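Local atomic coordinates of type-2Ba cytolytic delta-endotoxin (Bacillus thuringiensis serovar israelensis, PDB entry 2RCI), a protein that probably kills the larvae of dipteran insects by making pores in the epithelial cell membrane of the midgut. Residues A[60-74]-A[174-188]. Sequence-based numbering, arbitrary orientation.
Sequences TGTINQSVIHQTIEV and IKDSARYEVKMKALT
Val67 and Ile68 both turn their backbone toward Val182, a worked example of the classic beta bulge, an extra residue in one strand. The carbonyl of Val182 receives Val67 N at 2.8 Å, nearly straight (173° at the hydrogen), while Ile68 N reaches the same oxygen only weakly. From Thr62 to Ser66, and again from Ile68 to Glu73, the pairing with 177-187 is regular and antiparallel, one residue out of step between the two parts.

On one face the His69 ring lies against Glu181. The CB of Glu181 leaves the strand on the same face as His69; Glu181 CG, anti to the backbone N (chi1 -169°), is carried over the middle of the imidazole, a CH-pi contact 3.8 Å from the centroid of the His69 ring. Next, CD of Glu181 passes His69 CE1 at 3.6 Å, with OE1 equally near that carbon and OE2 farther, at 4.0 Å. Arg179 NH2 comes within 3.5 Å of His69 CD2, the guanidinium plane turned 50° from the ring.

The other face is mainly apolar where Ile63, Ile68, Ile72, Tyr180, Val182 and Met184 lie. Ile68 lies alongside Val182 and Tyr180, its CG2 4.0 Å from Tyr180 CB. Beyond Ile68 the Tyr180 ring meets Ile72 CG2 through CD1 and Val74 CG2 through CE1, the latter at 3.8 Å; before the bulge, Ile63 CG2 packs on Ala186 CB and Met184 CG.

Helix 74-89, directly after Glu73, packs on the face of Ile63, Ile68 and Tyr180, receiving Ile63 and Val67 on Ile84 and Tyr180 on Met77. Helix 44-53 lies on the other face, against Thr62 and Leu187, and strand 150-162 pairs with the far edge of 177-192, consistent with the sheet between two helical layers.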
ATOM      1  N   THR A  60      10.107  -5.643  10.252  1.00 17.32           N
ATOM      2  CA  THR A  60       9.160  -6.177  11.243  1.00 18.05           C
ATOM      3  C   THR A  60       7.995  -7.000  10.659  1.00 19.09           C
ATOM      4  O   THR A  60       7.144  -7.538  11.406  1.00 19.42           O
ATOM      5  CB  THR A  60       8.573  -5.046  12.066  1.00 17.97           C
ATOM      6  OG1 THR A  60       7.954  -4.089  11.189  1.00 19.68           O
ATOM      7  CG2 THR A  60       9.711  -4.343  12.858  1.00 18.58           C
ATOM      8  N   GLY A  61       7.926  -7.059   9.337  1.00 18.48           N
ATOM      9  CA  GLY A  61       6.887  -7.836   8.685  1.00 18.22           C
ATOM     10  C   GLY A  61       6.996  -7.785   7.179  1.00 18.18           C
ATOM     11  O   GLY A  61       7.473  -6.795   6.615  1.00 18.31           O
ATOM     12  N   THR A  62       6.554  -8.860   6.520  1.00 18.31           N
ATOM     13  CA  THR A  62       6.521  -8.902   5.070  1.00 18.47           C
ATOM     14  C   THR A  62       5.334  -9.741   4.627  1.00 19.20           C
ATOM     15  O   THR A  62       4.802 -10.553   5.404  1.00 19.15           O
ATOM     16  CB  THR A  62       7.782  -9.597   4.429  1.00 19.31           C
ATOM     17  OG1 THR A  62       7.789 -10.992   4.781  1.00 20.20           O
ATOM     18  CG2 THR A  62       9.105  -8.947   4.839  1.00 18.98           C
ATOM     19  N   ILE A  63       4.936  -9.520   3.376  1.00 18.70           N
ATOM     20  CA  ILE A  63       3.999 -10.395   2.668  1.00 19.05           C
ATOM     21  C   ILE A  63       4.296 -10.312   1.170  1.00 18.20           C
ATOM     22  O   ILE A  63       4.688  -9.274   0.657  1.00 19.03           O
ATOM     23  CB  ILE A  63       2.517 -10.038   2.926  1.00 18.23           C
ATOM     24  CG1 ILE A  63       1.607 -11.111   2.305  1.00 18.98           C
ATOM     25  CG2 ILE A  63       2.204  -8.639   2.363  1.00 17.77           C
ATOM     26  CD1 ILE A  63       0.194 -11.126   2.904  1.00 17.92           C
ATOM     27  N   ASN A  64       4.100 -11.427   0.470  1.00 18.10           N
ATOM     28  CA  ASN A  64       4.345 -11.489  -0.959  1.00 18.28           C
ATOM     29  C   ASN A  64       3.539 -12.667  -1.474  1.00 18.65           C
ATOM     30  O   ASN A  64       4.083 -13.742  -1.726  1.00 18.30           O
ATOM     31  CB  ASN A  64       5.856 -11.677  -1.258  1.00 18.42           C
ATOM     32  CG  ASN A  64       6.164 -11.818  -2.746  1.00 21.25           C
ATOM     33  OD1 ASN A  64       5.446 -11.300  -3.617  1.00 21.42           O
ATOM     34  ND2 ASN A  64       7.262 -12.539  -3.055  1.00 23.88           N
ATOM     35  N   GLN A  65       2.231 -12.457  -1.615  1.00 19.13           N
ATOM     36  CA  GLN A  65       1.341 -13.527  -2.061  1.00 19.14           C
ATOM     37  C   GLN A  65      -0.043 -13.007  -2.364  1.00 19.46           C
ATOM     38  O   GLN A  65      -0.394 -11.880  -2.008  1.00 18.10           O
ATOM     39  CB  GLN A  65       1.216 -14.593  -0.972  1.00 20.36           C
ATOM     40  CG  GLN A  65       0.444 -14.089   0.264  1.00 22.18           C
ATOM     41  CD  GLN A  65       0.151 -15.195   1.243  1.00 26.72           C
ATOM     42  OE1 GLN A  65       1.052 -15.681   1.908  1.00 30.22           O
ATOM     43  NE2 GLN A  65      -1.106 -15.599   1.333  1.00 30.24           N
ATOM     44  N   SER A  66      -0.854 -13.876  -2.972  1.00 19.01           N
ATOM     45  CA  SER A  66      -2.258 -13.555  -3.210  1.00 18.65           C
ATOM     46  C   SER A  66      -3.021 -13.552  -1.886  1.00 18.53           C
ATOM     47  O   SER A  66      -2.788 -14.390  -1.005  1.00 17.84           O
ATOM     48  CB  SER A  66      -2.836 -14.558  -4.208  1.00 19.10           C
ATOM     49  OG  SER A  66      -2.199 -14.367  -5.475  1.00 21.49           O
ATOM     50  N   VAL A  67      -3.932 -12.593  -1.744  1.00 18.29           N
ATOM     51  CA  VAL A  67      -4.637 -12.418  -0.491  1.00 18.20           C
ATOM     52  C   VAL A  67      -6.143 -12.475  -0.667  1.00 18.87           C
ATOM     53  O   VAL A  67      -6.872 -12.711   0.297  1.00 18.78           O
ATOM     54  CB  VAL A  67      -4.213 -11.101   0.267  1.00 17.84           C
ATOM     55  CG1 VAL A  67      -2.766 -11.184   0.764  1.00 17.69           C
ATOM     56  CG2 VAL A  67      -4.471  -9.835  -0.580  1.00 17.90           C
ATOM     57  N   ILE A  68      -6.602 -12.269  -1.900  1.00 19.02           N
ATOM     58  CA  ILE A  68      -8.017 -12.458  -2.245  1.00 19.79           C
ATOM     59  C   ILE A  68      -8.083 -13.147  -3.597  1.00 20.85           C
ATOM     60  O   ILE A  68      -7.351 -12.762  -4.521  1.00 20.39           O
ATOM     61  CB  ILE A  68      -8.761 -11.104  -2.457  1.00 19.94           C
ATOM     62  CG1 ILE A  68      -8.615 -10.145  -1.249  1.00 20.29           C
ATOM     63  CG2 ILE A  68     -10.231 -11.338  -2.890  1.00 18.67           C
ATOM     64  CD1 ILE A  68      -9.484 -10.496  -0.032  1.00 19.66           C
ATOM     65  N   HIS A  69      -8.981 -14.124  -3.716  1.00 21.55           N
ATOM     66  CA  HIS A  69      -9.277 -14.738  -5.012  1.00 22.42           C
ATOM     67  C   HIS A  69     -10.657 -15.343  -5.000  1.00 21.89           C
ATOM     68  O   HIS A  69     -10.817 -16.580  -4.894  1.00 21.15           O
ATOM     69  CB  HIS A  69      -8.246 -15.796  -5.392  1.00 23.76           C
ATOM     70  CG  HIS A  69      -8.222 -16.096  -6.858  1.00 28.61           C
ATOM     71  ND1 HIS A  69      -7.095 -16.557  -7.507  1.00 32.08           N
ATOM     72  CD2 HIS A  69      -9.174 -15.952  -7.811  1.00 32.33           C
ATOM     73  CE1 HIS A  69      -7.366 -16.719  -8.791  1.00 33.38           C
ATOM     74  NE2 HIS A  69      -8.618 -16.353  -9.003  1.00 35.31           N
ATOM     75  N   GLN A  70     -11.659 -14.468  -5.085  1.00 19.94           N
ATOM     76  CA  GLN A  70     -13.048 -14.892  -4.997  1.00 20.64           C
ATOM     77  C   GLN A  70     -13.991 -13.764  -5.338  1.00 20.11           C
ATOM     78  O   GLN A  70     -13.576 -12.611  -5.484  1.00 18.31           O
ATOM     79  CB  GLN A  70     -13.367 -15.317  -3.553  1.00 21.27           C
ATOM     80  CG  GLN A  70     -13.130 -14.174  -2.533  1.00 21.18           C
ATOM     81  CD  GLN A  70     -13.545 -14.571  -1.124  1.00 22.68           C
ATOM     82  OE1 GLN A  70     -12.712 -15.029  -0.323  1.00 23.54           O
ATOM     83  NE2 GLN A  70     -14.832 -14.380  -0.800  1.00 23.29           N
ATOM     84  N   THR A  71     -15.276 -14.114  -5.428  1.00 19.40           N
ATOM     85  CA  THR A  71     -16.350 -13.133  -5.399  1.00 19.17           C
ATOM     86  C   THR A  71     -16.440 -12.631  -3.959  1.00 18.60           C
ATOM     87  O   THR A  71     -16.436 -13.414  -2.985  1.00 17.72           O
ATOM     88  CB  THR A  71     -17.689 -13.735  -5.923  1.00 19.42           C
ATOM     89  OG1 THR A  71     -17.563 -14.000  -7.332  1.00 21.64           O
ATOM     90  CG2 THR A  71     -18.854 -12.755  -5.689  1.00 20.01           C
ATOM     91  N   ILE A  72     -16.447 -11.308  -3.832  1.00 17.90           N
ATOM     92  CA  ILE A  72     -16.417 -10.671  -2.513  1.00 17.94           C
ATOM     93  C   ILE A  72     -17.019  -9.285  -2.606  1.00 16.88           C
ATOM     94  O   ILE A  72     -16.894  -8.600  -3.643  1.00 16.71           O
ATOM     95  CB  ILE A  72     -14.941 -10.557  -1.991  1.00 17.26           C
ATOM     96  CG1 ILE A  72     -14.891 -10.268  -0.479  1.00 17.71           C
ATOM     97  CG2 ILE A  72     -14.102  -9.575  -2.855  1.00 18.62           C
ATOM     98  CD1 ILE A  72     -13.536 -10.647   0.100  1.00 17.16           C
ATOM     99  N   GLU A  73     -17.655  -8.853  -1.510  1.00 16.94           N
ATOM    100  CA  GLU A  73     -18.074  -7.476  -1.436  1.00 15.72           C
ATOM    101  C   GLU A  73     -16.852  -6.635  -1.137  1.00 15.74           C
ATOM    102  O   GLU A  73     -15.994  -7.026  -0.321  1.00 14.76           O
ATOM    103  CB  GLU A  73     -19.145  -7.252  -0.354  1.00 16.73           C
ATOM    104  CG  GLU A  73     -19.731  -5.854  -0.399  1.00 16.49           C
ATOM    105  CD  GLU A  73     -20.843  -5.657   0.633  1.00 17.00           C
ATOM    106  OE1 GLU A  73     -21.786  -6.471   0.648  1.00 20.81           O
ATOM    107  OE2 GLU A  73     -20.761  -4.688   1.419  1.00 17.78           O
ATOM    108  N   VAL A  74     -16.794  -5.481  -1.793  1.00 15.82           N
ATOM    109  CA  VAL A  74     -15.628  -4.601  -1.690  1.00 15.72           C
ATOM    110  C   VAL A  74     -15.367  -4.255  -0.205  1.00 15.28           C
ATOM    111  O   VAL A  74     -14.236  -4.328   0.250  1.00 14.80           O
ATOM    112  CB  VAL A  74     -15.735  -3.361  -2.623  1.00 16.27           C
ATOM    113  CG1 VAL A  74     -14.650  -2.285  -2.280  1.00 17.64           C
ATOM    114  CG2 VAL A  74     -15.585  -3.773  -4.092  1.00 13.64           C
ATOM    115  N   ILE A 174     -18.101   0.535  -2.167  1.00 17.19           N
ATOM    116  CA  ILE A 174     -17.757  -0.436  -1.135  1.00 16.69           C
ATOM    117  C   ILE A 174     -18.878  -1.483  -0.940  1.00 16.40           C
ATOM    118  O   ILE A 174     -18.640  -2.546  -0.414  1.00 15.58           O
ATOM    119  CB  ILE A 174     -17.381   0.245   0.206  1.00 17.20           C
ATOM    120  CG1 ILE A 174     -18.541   1.101   0.727  1.00 16.73           C
ATOM    121  CG2 ILE A 174     -16.140   1.103   0.054  1.00 16.16           C
ATOM    122  CD1 ILE A 174     -18.393   1.452   2.222  1.00 17.75           C
ATOM    123  N   LYS A 175     -20.094  -1.169  -1.387  1.00 17.49           N
ATOM    124  CA  LYS A 175     -21.226  -2.098  -1.283  1.00 17.75           C
ATOM    125  C   LYS A 175     -21.395  -3.055  -2.471  1.00 18.54           C
ATOM    126  O   LYS A 175     -22.219  -3.985  -2.408  1.00 17.69           O
ATOM    127  CB  LYS A 175     -22.533  -1.328  -1.018  1.00 19.45           C
ATOM    128  CG  LYS A 175     -22.508  -0.415   0.167  1.00 21.70           C
ATOM    129  CD  LYS A 175     -22.386  -1.167   1.502  1.00 24.76           C
ATOM    130  CE  LYS A 175     -22.319  -0.173   2.671  1.00 29.65           C
ATOM    131  NZ  LYS A 175     -23.544   0.697   2.799  1.00 29.83           N
ATOM    132  N   ASP A 176     -20.603  -2.861  -3.522  1.00 17.71           N
ATOM    133  CA  ASP A 176     -20.657  -3.714  -4.697  1.00 19.06           C
ATOM    134  C   ASP A 176     -19.812  -4.959  -4.473  1.00 18.68           C
ATOM    135  O   ASP A 176     -18.918  -4.958  -3.620  1.00 17.89           O
ATOM    136  CB  ASP A 176     -20.154  -2.973  -5.934  1.00 18.81           C
ATOM    137  CG  ASP A 176     -21.084  -1.863  -6.383  1.00 22.47           C
ATOM    138  OD1 ASP A 176     -22.315  -2.088  -6.470  1.00 24.85           O
ATOM    139  OD2 ASP A 176     -20.575  -0.763  -6.672  1.00 21.44           O
ATOM    140  N   SER A 177     -20.106  -6.005  -5.236  1.00 18.33           N
ATOM    141  CA  SER A 177     -19.342  -7.242  -5.216  1.00 18.24           C
ATOM    142  C   SER A 177     -18.826  -7.527  -6.624  1.00 19.00           C
ATOM    143  O   SER A 177     -19.461  -7.160  -7.626  1.00 19.52           O
ATOM    144  CB  SER A 177     -20.194  -8.426  -4.743  1.00 18.83           C
ATOM    145  OG  SER A 177     -20.638  -8.279  -3.395  1.00 20.13           O
ATOM    146  N   ALA A 178     -17.684  -8.186  -6.688  1.00 19.22           N
ATOM    147  CA  ALA A 178     -17.131  -8.621  -7.948  1.00 18.61           C
ATOM    148  C   ALA A 178     -16.124  -9.705  -7.654  1.00 19.25           C
ATOM    149  O   ALA A 178     -15.802  -9.986  -6.486  1.00 17.47           O
ATOM    150  CB  ALA A 178     -16.465  -7.447  -8.698  1.00 18.57           C
ATOM    151  N   ARG A 179     -15.613 -10.313  -8.720  1.00 19.67           N
ATOM    152  CA  ARG A 179     -14.658 -11.379  -8.560  1.00 20.50           C
ATOM    153  C   ARG A 179     -13.282 -10.729  -8.635  1.00 20.03           C
ATOM    154  O   ARG A 179     -12.888 -10.183  -9.688  1.00 20.34           O
ATOM    155  CB  ARG A 179     -14.826 -12.467  -9.626  1.00 21.41           C
ATOM    156  CG  ARG A 179     -13.882 -13.634  -9.403  1.00 24.44           C
ATOM    157  CD  ARG A 179     -14.185 -14.811 -10.329  1.00 29.28           C
ATOM    158  NE  ARG A 179     -13.076 -15.748 -10.257  1.00 35.68           N
ATOM    159  CZ  ARG A 179     -12.955 -16.701  -9.343  1.00 38.26           C
ATOM    160  NH1 ARG A 179     -13.900 -16.879  -8.418  1.00 41.69           N
ATOM    161  NH2 ARG A 179     -11.883 -17.484  -9.366  1.00 40.85           N
ATOM    162  N   TYR A 180     -12.619 -10.734  -7.480  1.00 19.16           N
ATOM    163  CA  TYR A 180     -11.298 -10.121  -7.299  1.00 18.49           C
ATOM    164  C   TYR A 180     -10.206 -11.131  -7.151  1.00 18.57           C
ATOM    165  O   TYR A 180     -10.336 -12.125  -6.399  1.00 18.13           O
ATOM    166  CB  TYR A 180     -11.246  -9.202  -6.063  1.00 18.00           C
ATOM    167  CG  TYR A 180     -11.808  -7.826  -6.307  1.00 17.56           C
ATOM    168  CD1 TYR A 180     -13.159  -7.527  -6.022  1.00 16.03           C
ATOM    169  CD2 TYR A 180     -11.008  -6.816  -6.826  1.00 17.34           C
ATOM    170  CE1 TYR A 180     -13.672  -6.242  -6.272  1.00 15.37           C
ATOM    171  CE2 TYR A 180     -11.498  -5.545  -7.053  1.00 16.35           C
ATOM    172  CZ  TYR A 180     -12.835  -5.265  -6.777  1.00 15.90           C
ATOM    173  OH  TYR A 180     -13.283  -3.994  -7.006  1.00 15.09           O
ATOM    174  N   GLU A 181      -9.106 -10.826  -7.833  1.00 18.65           N
ATOM    175  CA  GLU A 181      -7.846 -11.481  -7.601  1.00 19.82           C
ATOM    176  C   GLU A 181      -6.837 -10.400  -7.182  1.00 19.09           C
ATOM    177  O   GLU A 181      -6.512  -9.517  -7.964  1.00 19.88           O
ATOM    178  CB  GLU A 181      -7.391 -12.176  -8.868  1.00 20.97           C
ATOM    179  CG  GLU A 181      -6.233 -13.092  -8.600  1.00 24.29           C
ATOM    180  CD  GLU A 181      -5.695 -13.739  -9.856  1.00 31.95           C
ATOM    181  OE1 GLU A 181      -6.461 -13.862 -10.864  1.00 32.29           O
ATOM    182  OE2 GLU A 181      -4.498 -14.098  -9.816  1.00 33.44           O
ATOM    183  N   VAL A 182      -6.369 -10.459  -5.945  1.00 18.92           N
ATOM    184  CA  VAL A 182      -5.492  -9.425  -5.407  1.00 18.73           C
ATOM    185  C   VAL A 182      -4.207 -10.046  -4.857  1.00 18.61           C
ATOM    186  O   VAL A 182      -4.270 -10.912  -3.955  1.00 18.59           O
ATOM    187  CB  VAL A 182      -6.217  -8.640  -4.261  1.00 19.39           C
ATOM    188  CG1 VAL A 182      -5.243  -7.608  -3.619  1.00 19.84           C
ATOM    189  CG2 VAL A 182      -7.464  -7.972  -4.800  1.00 18.24           C
ATOM    190  N   LYS A 183      -3.068  -9.643  -5.426  1.00 19.71           N
ATOM    191  CA  LYS A 183      -1.739 -10.052  -4.947  1.00 21.05           C
ATOM    192  C   LYS A 183      -1.163  -8.856  -4.193  1.00 20.11           C
ATOM    193  O   LYS A 183      -1.270  -7.728  -4.636  1.00 20.46           O
ATOM    194  CB  LYS A 183      -0.777 -10.438  -6.087  1.00 20.86           C
ATOM    195  CG  LYS A 183       0.452 -11.135  -5.514  1.00 25.06           C
ATOM    196  CD  LYS A 183       1.509 -11.605  -6.525  1.00 24.36           C
ATOM    197  CE  LYS A 183       2.587 -12.377  -5.740  1.00 29.93           C
ATOM    198  NZ  LYS A 183       3.410 -13.310  -6.558  1.00 30.61           N
ATOM    199  N   MET A 184      -0.601  -9.127  -3.025  1.00 19.68           N
ATOM    200  CA  MET A 184      -0.064  -8.090  -2.175  1.00 20.51           C
ATOM    201  C   MET A 184       1.411  -8.327  -1.944  1.00 19.27           C
ATOM    202  O   MET A 184       1.816  -9.435  -1.611  1.00 18.77           O
ATOM    203  CB  MET A 184      -0.778  -8.161  -0.835  1.00 21.02           C
ATOM    204  CG  MET A 184      -0.487  -7.024   0.097  1.00 23.57           C
ATOM    205  SD  MET A 184      -1.672  -7.168   1.435  1.00 23.71           S
ATOM    206  CE  MET A 184      -1.117  -5.844   2.505  1.00 24.30           C
ATOM    207  N   LYS A 185       2.198  -7.264  -2.067  1.00 18.60           N
ATOM    208  CA  LYS A 185       3.609  -7.273  -1.720  1.00 18.78           C
ATOM    209  C   LYS A 185       3.826  -6.098  -0.781  1.00 18.81           C
ATOM    210  O   LYS A 185       3.538  -4.950  -1.125  1.00 19.09           O
ATOM    211  CB  LYS A 185       4.475  -7.092  -2.964  1.00 18.91           C
ATOM    212  CG  LYS A 185       4.411  -8.249  -3.952  1.00 21.14           C
ATOM    213  CD  LYS A 185       5.030  -7.855  -5.287  1.00 24.39           C
ATOM    214  CE  LYS A 185       5.241  -9.078  -6.164  1.00 28.98           C
ATOM    215  NZ  LYS A 185       5.750  -8.623  -7.486  1.00 33.08           N
ATOM    216  N   ALA A 186       4.329  -6.386   0.408  1.00 19.06           N
ATOM    217  CA  ALA A 186       4.501  -5.331   1.403  1.00 18.46           C
ATOM    218  C   ALA A 186       5.633  -5.703   2.366  1.00 18.74           C
ATOM    219  O   ALA A 186       5.948  -6.892   2.568  1.00 18.11           O
ATOM    220  CB  ALA A 186       3.187  -5.123   2.167  1.00 18.03           C
ATOM    221  N   LEU A 187       6.252  -4.685   2.948  1.00 17.69           N
ATOM    222  CA  LEU A 187       7.160  -4.911   4.062  1.00 17.68           C
ATOM    223  C   LEU A 187       7.058  -3.735   5.022  1.00 17.68           C
ATOM    224  O   LEU A 187       6.732  -2.617   4.597  1.00 18.50           O
ATOM    225  CB  LEU A 187       8.608  -5.081   3.564  1.00 17.71           C
ATOM    226  CG  LEU A 187       9.423  -3.870   3.033  1.00 18.43           C
ATOM    227  CD1 LEU A 187       9.815  -2.874   4.113  1.00 25.71           C
ATOM    228  CD2 LEU A 187      10.715  -4.377   2.387  1.00 19.72           C
ATOM    229  N   THR A 188       7.339  -3.972   6.301  1.00 17.52           N
ATOM    230  CA  THR A 188       7.471  -2.869   7.243  1.00 17.04           C
ATOM    231  C   THR A 188       8.913  -2.845   7.690  1.00 17.03           C
ATOM    232  O   THR A 188       9.435  -3.873   8.148  1.00 16.47           O
ATOM    233  CB  THR A 188       6.578  -3.050   8.482  1.00 16.44           C
ATOM    234  OG1 THR A 188       5.221  -3.269   8.066  1.00 17.61           O
ATOM    235  CG2 THR A 188       6.640  -1.823   9.332  1.00 18.14           C
TER